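Local coordinates for cytochrome c-550-like protein (Thermosynechococcus elongatus, PDB 4LJI), which probably transfers electrons as a low-potential, single-heme cytochrome c that can partially replace cytochrome c-550 in photosystem II, at residues A[35-47]-A[108-121]. Sequence-based numbering, arbitrary orientation.
Sequences DLTRGKRLFEENC and WLTTEQLETLAAFI. With HEC (heme c), chain C.
G39 and L117 bring helices 35-46 and 111-121 together, their CA atoms 4.0 Å apart where the axes cross at -91°. Lacking a side chain, G39 lets the T116 carbonyl settle against its CA in a CA-H...O contact (CA to O 3.3 Å). On one flank T116 fits as a knob among D35, R38, G39 and L42; its OG1 is tied back to its own helix at Q113 O. On the other flank F120, its CG swung anti to the backbone N (chi1 171°), fills the hole between L36, G39, K40 and F43. K40 CA lies over one face of the F120 ring, 3.7 Å from its centroid, while F43 meets F120 obliquely, planes 47° apart. L117 CD1 comes to the edge of the F43 ring and packs on F43 CB (3.5 Å). L42 CD1 packs on Q113 O beside T116; its CD2 reaches only L109 CD2 (3.8 Å) before packing gives way to exposed W108. Here a single hydrogen bond crosses from the end of helix 35-46 to the turn before helix 111-121: W108 NE1 to N46 OD1, 3.0 Å. The acceptor lies in the indole plane, but the donor stands well above the N46 carbonyl plane; N46 ND2 is held by L42 O. C47 SG is bonded to heme CAB, and L117 CD2 and I121 CD1 pack against heme methyl CMB. This near-perpendicular, glycine-mediated crossing beside the heme, between counterparts of the N- and C-terminal helices, is the hallmark of the cytochrome c fold.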
loop_
_atom_site.group_PDB
_atom_site.type_symbol
_atom_site.label_atom_id
_atom_site.label_comp_id
_atom_site.label_asym_id
_atom_site.label_seq_id
_atom_site.Cartn_x
_atom_site.Cartn_y
_atom_site.Cartn_z
ATOM N N ASP A 35 19.101 -8.626 -3.344
ATOM C CA ASP A 35 18.778 -7.809 -2.178
ATOM C C ASP A 35 17.778 -6.690 -2.546
ATOM O O ASP A 35 16.827 -6.457 -1.827
ATOM C CB ASP A 35 20.010 -7.103 -1.617
ATOM C CG ASP A 35 21.028 -8.053 -0.968
ATOM O OD1 ASP A 35 20.649 -9.089 -0.358
ATOM O OD2 ASP A 35 22.231 -7.738 -1.049
ATOM N N LEU A 36 18.056 -5.956 -3.623
ATOM C CA LEU A 36 17.194 -4.834 -4.020
ATOM C C LEU A 36 15.850 -5.318 -4.522
ATOM O O LEU A 36 14.843 -4.644 -4.327
ATOM C CB LEU A 36 17.887 -3.970 -5.066
ATOM C CG LEU A 36 19.182 -3.305 -4.597
ATOM C CD1 LEU A 36 20.019 -2.885 -5.787
ATOM C CD2 LEU A 36 18.869 -2.107 -3.733
ATOM N N THR A 37 15.826 -6.489 -5.163
ATOM C CA THR A 37 14.561 -7.105 -5.560
ATOM C C THR A 37 13.720 -7.436 -4.351
ATOM O O THR A 37 12.485 -7.236 -4.361
ATOM C CB THR A 37 14.786 -8.398 -6.326
ATOM O OG1 THR A 37 15.417 -8.104 -7.565
ATOM C CG2 THR A 37 13.489 -9.153 -6.578
ATOM N N ARG A 38 14.379 -7.902 -3.290
ATOM C CA ARG A 38 13.659 -8.246 -2.058
ATOM C C ARG A 38 13.145 -6.993 -1.351
ATOM O O ARG A 38 12.016 -6.932 -0.837
ATOM C CB ARG A 38 14.533 -9.090 -1.119
ATOM C CG ARG A 38 14.701 -10.538 -1.598
ATOM C CD ARG A 38 15.399 -11.410 -0.581
ATOM N NE ARG A 38 15.915 -12.626 -1.201
ATOM C CZ ARG A 38 16.697 -13.508 -0.583
ATOM N NH1 ARG A 38 17.047 -13.317 0.682
ATOM N NH2 ARG A 38 17.125 -14.581 -1.229
ATOM N N GLY A 39 13.940 -5.930 -1.433
ATOM C CA GLY A 39 13.576 -4.658 -0.838
ATOM C C GLY A 39 12.399 -4.041 -1.590
ATOM O O GLY A 39 11.464 -3.481 -0.967
ATOM N N LYS A 40 12.414 -4.161 -2.924
ATOM C CA LYS A 40 11.303 -3.680 -3.782
ATOM C C LYS A 40 10.012 -4.388 -3.408
ATOM O O LYS A 40 8.983 -3.753 -3.192
ATOM C CB LYS A 40 11.603 -3.932 -5.259
ATOM C CG LYS A 40 10.415 -3.682 -6.194
ATOM C CD LYS A 40 10.759 -4.123 -7.612
ATOM C CE LYS A 40 9.607 -3.916 -8.573
ATOM N NZ LYS A 40 9.377 -2.465 -8.675
ATOM N N ARG A 41 10.091 -5.706 -3.278
ATOM C CA ARG A 41 8.919 -6.474 -2.880
ATOM C C ARG A 41 8.375 -6.018 -1.521
ATOM O O ARG A 41 7.169 -5.891 -1.335
ATOM C CB ARG A 41 9.265 -7.961 -2.885
ATOM C CG ARG A 41 8.126 -8.891 -2.532
ATOM C CD ARG A 41 8.431 -10.232 -3.139
ATOM N NE ARG A 41 8.941 -10.080 -4.502
ATOM C CZ ARG A 41 8.210 -10.262 -5.598
ATOM N NH1 ARG A 41 6.938 -10.622 -5.494
ATOM N NH2 ARG A 41 8.758 -10.104 -6.797
ATOM N N LEU A 42 9.259 -5.781 -0.553
ATOM C CA LEU A 42 8.814 -5.257 0.728
ATOM C C LEU A 42 8.166 -3.892 0.609
ATOM O O LEU A 42 7.218 -3.587 1.309
ATOM C CB LEU A 42 9.994 -5.169 1.725
ATOM C CG LEU A 42 10.418 -6.516 2.234
ATOM C CD1 LEU A 42 11.720 -6.352 3.049
ATOM C CD2 LEU A 42 9.299 -7.120 3.111
ATOM N N PHE A 43 8.684 -3.053 -0.281
ATOM C CA PHE A 43 8.108 -1.741 -0.454
ATOM C C PHE A 43 6.700 -1.880 -1.059
ATOM O O PHE A 43 5.763 -1.226 -0.631
ATOM C CB PHE A 43 9.023 -0.915 -1.346
ATOM C CG PHE A 43 8.522 0.475 -1.641
ATOM C CD1 PHE A 43 8.805 1.529 -0.803
ATOM C CD2 PHE A 43 7.771 0.711 -2.789
ATOM C CE1 PHE A 43 8.363 2.803 -1.099
ATOM C CE2 PHE A 43 7.355 1.998 -3.087
ATOM C CZ PHE A 43 7.626 3.017 -2.205
ATOM N N GLU A 44 6.594 -2.710 -2.092
ATOM C CA GLU A 44 5.314 -2.907 -2.775
ATOM C C GLU A 44 4.265 -3.450 -1.828
ATOM O O GLU A 44 3.083 -3.159 -1.997
ATOM C CB GLU A 44 5.477 -3.888 -3.928
ATOM C CG GLU A 44 6.345 -3.360 -5.032
ATOM C CD GLU A 44 6.527 -4.371 -6.135
ATOM O OE1 GLU A 44 6.503 -3.954 -7.307
ATOM O OE2 GLU A 44 6.672 -5.578 -5.819
ATOM N N GLU A 45 4.687 -4.232 -0.831
ATOM C CA GLU A 45 3.726 -4.872 0.066
ATOM C C GLU A 45 3.307 -4.004 1.241
ATOM O O GLU A 45 2.184 -4.127 1.750
ATOM C CB GLU A 45 4.234 -6.245 0.550
ATOM C CG GLU A 45 4.575 -7.264 -0.574
ATOM C CD GLU A 45 3.433 -7.576 -1.563
ATOM O OE1 GLU A 45 2.251 -7.229 -1.306
ATOM O OE2 GLU A 45 3.731 -8.189 -2.618
ATOM N N ASN A 46 4.180 -3.091 1.647
ATOM C CA ASN A 46 4.006 -2.399 2.917
ATOM C C ASN A 46 3.875 -0.898 2.843
ATOM O O ASN A 46 3.472 -0.274 3.836
ATOM C CB ASN A 46 5.163 -2.739 3.870
ATOM C CG ASN A 46 5.169 -4.192 4.260
ATOM O OD1 ASN A 46 4.269 -4.649 4.980
ATOM N ND2 ASN A 46 6.153 -4.948 3.769
ATOM N N CYS A 47 4.290 -0.317 1.721
ATOM C CA CYS A 47 4.509 1.128 1.669
ATOM C C CYS A 47 3.836 1.814 0.488
ATOM O O CYS A 47 3.743 3.049 0.447
ATOM C CB CYS A 47 6.025 1.459 1.616
ATOM S SG CYS A 47 6.990 0.494 2.769
ATOM N N TRP A 108 7.556 -7.314 12.781
ATOM C CA TRP A 108 7.045 -7.196 11.419
ATOM C C TRP A 108 8.187 -7.403 10.420
ATOM O O TRP A 108 8.146 -8.319 9.600
ATOM C CB TRP A 108 6.370 -5.836 11.245
ATOM C CG TRP A 108 5.546 -5.692 9.991
ATOM C CD1 TRP A 108 5.986 -5.277 8.776
ATOM C CD2 TRP A 108 4.141 -5.949 9.843
ATOM N NE1 TRP A 108 4.952 -5.262 7.870
ATOM C CE2 TRP A 108 3.807 -5.673 8.501
ATOM C CE3 TRP A 108 3.134 -6.383 10.714
ATOM C CZ2 TRP A 108 2.504 -5.816 8.007
ATOM C CZ3 TRP A 108 1.834 -6.527 10.218
ATOM C CH2 TRP A 108 1.539 -6.245 8.877
ATOM N N LEU A 109 9.213 -6.562 10.499
ATOM C CA LEU A 109 10.393 -6.731 9.659
ATOM C C LEU A 109 11.685 -6.830 10.474
ATOM O O LEU A 109 11.904 -6.047 11.381
ATOM C CB LEU A 109 10.482 -5.577 8.658
ATOM C CG LEU A 109 9.332 -5.611 7.655
ATOM C CD1 LEU A 109 9.381 -4.394 6.747
ATOM C CD2 LEU A 109 9.414 -6.888 6.862
ATOM N N THR A 110 12.536 -7.790 10.134
ATOM C CA THR A 110 13.822 -7.976 10.839
ATOM C C THR A 110 14.745 -6.874 10.353
ATOM O O THR A 110 14.463 -6.210 9.353
ATOM C CB THR A 110 14.460 -9.294 10.481
ATOM O OG1 THR A 110 14.852 -9.280 9.095
ATOM C CG2 THR A 110 13.481 -10.446 10.748
ATOM N N THR A 111 15.832 -6.681 11.077
ATOM C CA THR A 111 16.898 -5.754 10.722
ATOM C C THR A 111 17.313 -5.879 9.259
ATOM O O THR A 111 17.354 -4.885 8.549
ATOM C CB THR A 111 18.136 -6.031 11.615
ATOM O OG1 THR A 111 17.711 -5.993 12.976
ATOM C CG2 THR A 111 19.242 -4.999 11.378
ATOM N N GLU A 112 17.624 -7.096 8.822
ATOM C CA GLU A 112 18.115 -7.321 7.468
ATOM C C GLU A 112 17.055 -6.988 6.419
ATOM O O GLU A 112 17.354 -6.409 5.374
ATOM C CB GLU A 112 18.569 -8.763 7.287
ATOM C CG GLU A 112 19.859 -9.104 8.044
ATOM C CD GLU A 112 19.578 -9.811 9.356
ATOM O OE1 GLU A 112 18.519 -9.524 9.965
ATOM O OE2 GLU A 112 20.421 -10.655 9.776
ATOM N N GLN A 113 15.823 -7.390 6.695
ATOM C CA GLN A 113 14.717 -7.060 5.781
ATOM C C GLN A 113 14.569 -5.556 5.621
ATOM O O GLN A 113 14.472 -5.044 4.488
ATOM C CB GLN A 113 13.389 -7.622 6.267
ATOM C CG GLN A 113 13.210 -9.098 6.038
ATOM C CD GLN A 113 11.927 -9.596 6.644
ATOM O OE1 GLN A 113 11.651 -9.387 7.827
ATOM N NE2 GLN A 113 11.115 -10.235 5.826
ATOM N N LEU A 114 14.539 -4.839 6.740
ATOM C CA LEU A 114 14.429 -3.384 6.712
ATOM C C LEU A 114 15.638 -2.739 6.030
ATOM O O LEU A 114 15.478 -1.708 5.350
ATOM C CB LEU A 114 14.266 -2.853 8.125
ATOM C CG LEU A 114 13.478 -1.580 8.265
ATOM C CD1 LEU A 114 12.061 -1.817 7.696
ATOM C CD2 LEU A 114 13.398 -1.168 9.692
ATOM N N GLU A 115 16.836 -3.314 6.179
ATOM C CA GLU A 115 17.991 -2.867 5.414
ATOM C C GLU A 115 17.759 -2.953 3.921
ATOM O O GLU A 115 18.123 -2.038 3.204
ATOM C CB GLU A 115 19.247 -3.691 5.770
ATOM C CG GLU A 115 19.903 -3.285 7.061
ATOM C CD GLU A 115 21.019 -4.210 7.456
ATOM O OE1 GLU A 115 21.643 -3.948 8.501
ATOM O OE2 GLU A 115 21.260 -5.191 6.718
ATOM N N THR A 116 17.185 -4.055 3.453
ATOM C CA THR A 116 16.983 -4.189 2.019
ATOM C C THR A 116 15.917 -3.208 1.518
ATOM O O THR A 116 16.024 -2.751 0.393
ATOM C CB THR A 116 16.586 -5.610 1.615
ATOM O OG1 THR A 116 15.264 -5.878 2.103
ATOM C CG2 THR A 116 17.587 -6.638 2.147
ATOM N N LEU A 117 14.916 -2.897 2.350
ATOM C CA LEU A 117 13.880 -1.906 1.987
ATOM C C LEU A 117 14.529 -0.521 1.947
ATOM O O LEU A 117 14.311 0.250 1.008
ATOM C CB LEU A 117 12.700 -1.973 2.968
ATOM C CG LEU A 117 11.592 -0.921 2.993
ATOM C CD1 LEU A 117 10.973 -0.815 1.591
ATOM C CD2 LEU A 117 10.521 -1.325 4.011
ATOM N N ALA A 118 15.305 -0.181 2.977
ATOM C CA ALA A 118 16.057 1.071 2.929
ATOM C C ALA A 118 16.953 1.120 1.691
ATOM O O ALA A 118 17.002 2.175 1.023
ATOM C CB ALA A 118 16.894 1.279 4.232
ATOM N N ALA A 119 17.675 0.031 1.373
ATOM C CA ALA A 119 18.537 0.032 0.184
ATOM C C ALA A 119 17.729 0.286 -1.102
ATOM O O ALA A 119 18.148 1.049 -1.967
ATOM C CB ALA A 119 19.306 -1.278 0.066
ATOM N N PHE A 120 16.579 -0.356 -1.227
ATOM C CA PHE A 120 15.717 -0.117 -2.380
ATOM C C PHE A 120 15.330 1.358 -2.499
ATOM O O PHE A 120 15.469 1.941 -3.564
ATOM C CB PHE A 120 14.475 -1.010 -2.352
ATOM C CG PHE A 120 13.487 -0.638 -3.383
ATOM C CD1 PHE A 120 13.663 -1.015 -4.710
ATOM C CD2 PHE A 120 12.379 0.135 -3.040
ATOM C CE1 PHE A 120 12.714 -0.647 -5.709
ATOM C CE2 PHE A 120 11.430 0.520 -4.038
ATOM C CZ PHE A 120 11.623 0.129 -5.372
ATOM N N ILE A 121 14.879 1.968 -1.402
ATOM C CA ILE A 121 14.428 3.357 -1.418
ATOM C C ILE A 121 15.599 4.244 -1.776
ATOM O O ILE A 121 15.464 5.176 -2.577
ATOM C CB ILE A 121 13.866 3.793 -0.047
ATOM C CG1 ILE A 121 12.533 3.097 0.233
ATOM C CG2 ILE A 121 13.676 5.332 0.006
ATOM C CD1 ILE A 121 12.087 3.281 1.664
HETATM FE FE HEC C . 6.151 6.781 4.973
HETATM C CHA HEC C . 7.546 9.898 5.478
HETATM C CHB HEC C . 9.277 5.449 4.386
HETATM C CHC HEC C . 4.782 3.547 4.760
HETATM C CHD HEC C . 3.054 8.094 5.039
HETATM N NA HEC C . 8.016 7.502 4.883
HETATM C C1A HEC C . 8.363 8.820 5.178
HETATM C C2A HEC C . 9.801 8.945 5.045
HETATM C C3A HEC C . 10.265 7.704 4.732
HETATM C C4A HEC C . 9.198 6.800 4.671
HETATM C CMA HEC C . 11.709 7.328 4.527
HETATM C CAA HEC C . 10.646 10.209 5.206
HETATM C CBA HEC C . 10.686 11.017 3.884
HETATM C CGA HEC C . 11.518 12.274 3.951
HETATM O O1A HEC C . 12.200 12.571 4.972
HETATM O O2A HEC C . 11.542 13.050 2.940
HETATM N NB HEC C . 6.871 4.855 4.620
HETATM C C1B HEC C . 8.176 4.565 4.459
HETATM C C2B HEC C . 8.310 3.176 4.260
HETATM C C3B HEC C . 7.074 2.591 4.395
HETATM C C4B HEC C . 6.151 3.719 4.602
HETATM C CMB HEC C . 9.619 2.450 4.044
HETATM C CAB HEC C . 6.712 1.158 4.272
HETATM C CBB HEC C . 7.236 0.401 5.309
HETATM N NC HEC C . 4.259 5.963 4.901
HETATM C C1C HEC C . 3.934 4.633 4.842
HETATM C C2C HEC C . 2.544 4.555 4.695
HETATM C C3C HEC C . 2.037 5.827 4.778
HETATM C C4C HEC C . 3.125 6.731 4.921
HETATM C CMC HEC C . 1.754 3.265 4.528
HETATM C CAC HEC C . 0.589 6.177 4.627
HETATM C CBC HEC C . -0.332 5.717 5.504
HETATM N ND HEC C . 5.464 8.617 5.200
HETATM C C1D HEC C . 4.160 8.925 5.258
HETATM C C2D HEC C . 4.001 10.347 5.558
HETATM C C3D HEC C . 5.240 10.865 5.666
HETATM C C4D HEC C . 6.157 9.762 5.422
HETATM C CMD HEC C . 2.686 11.090 5.691
HETATM C CAD HEC C . 5.585 12.291 6.000
HETATM C CBD HEC C . 5.944 12.316 7.501
HETATM C CGD HEC C . 6.186 13.557 8.339
HETATM O O1D HEC C . 6.830 14.556 7.918
HETATM O O2D HEC C . 5.743 13.559 9.515
#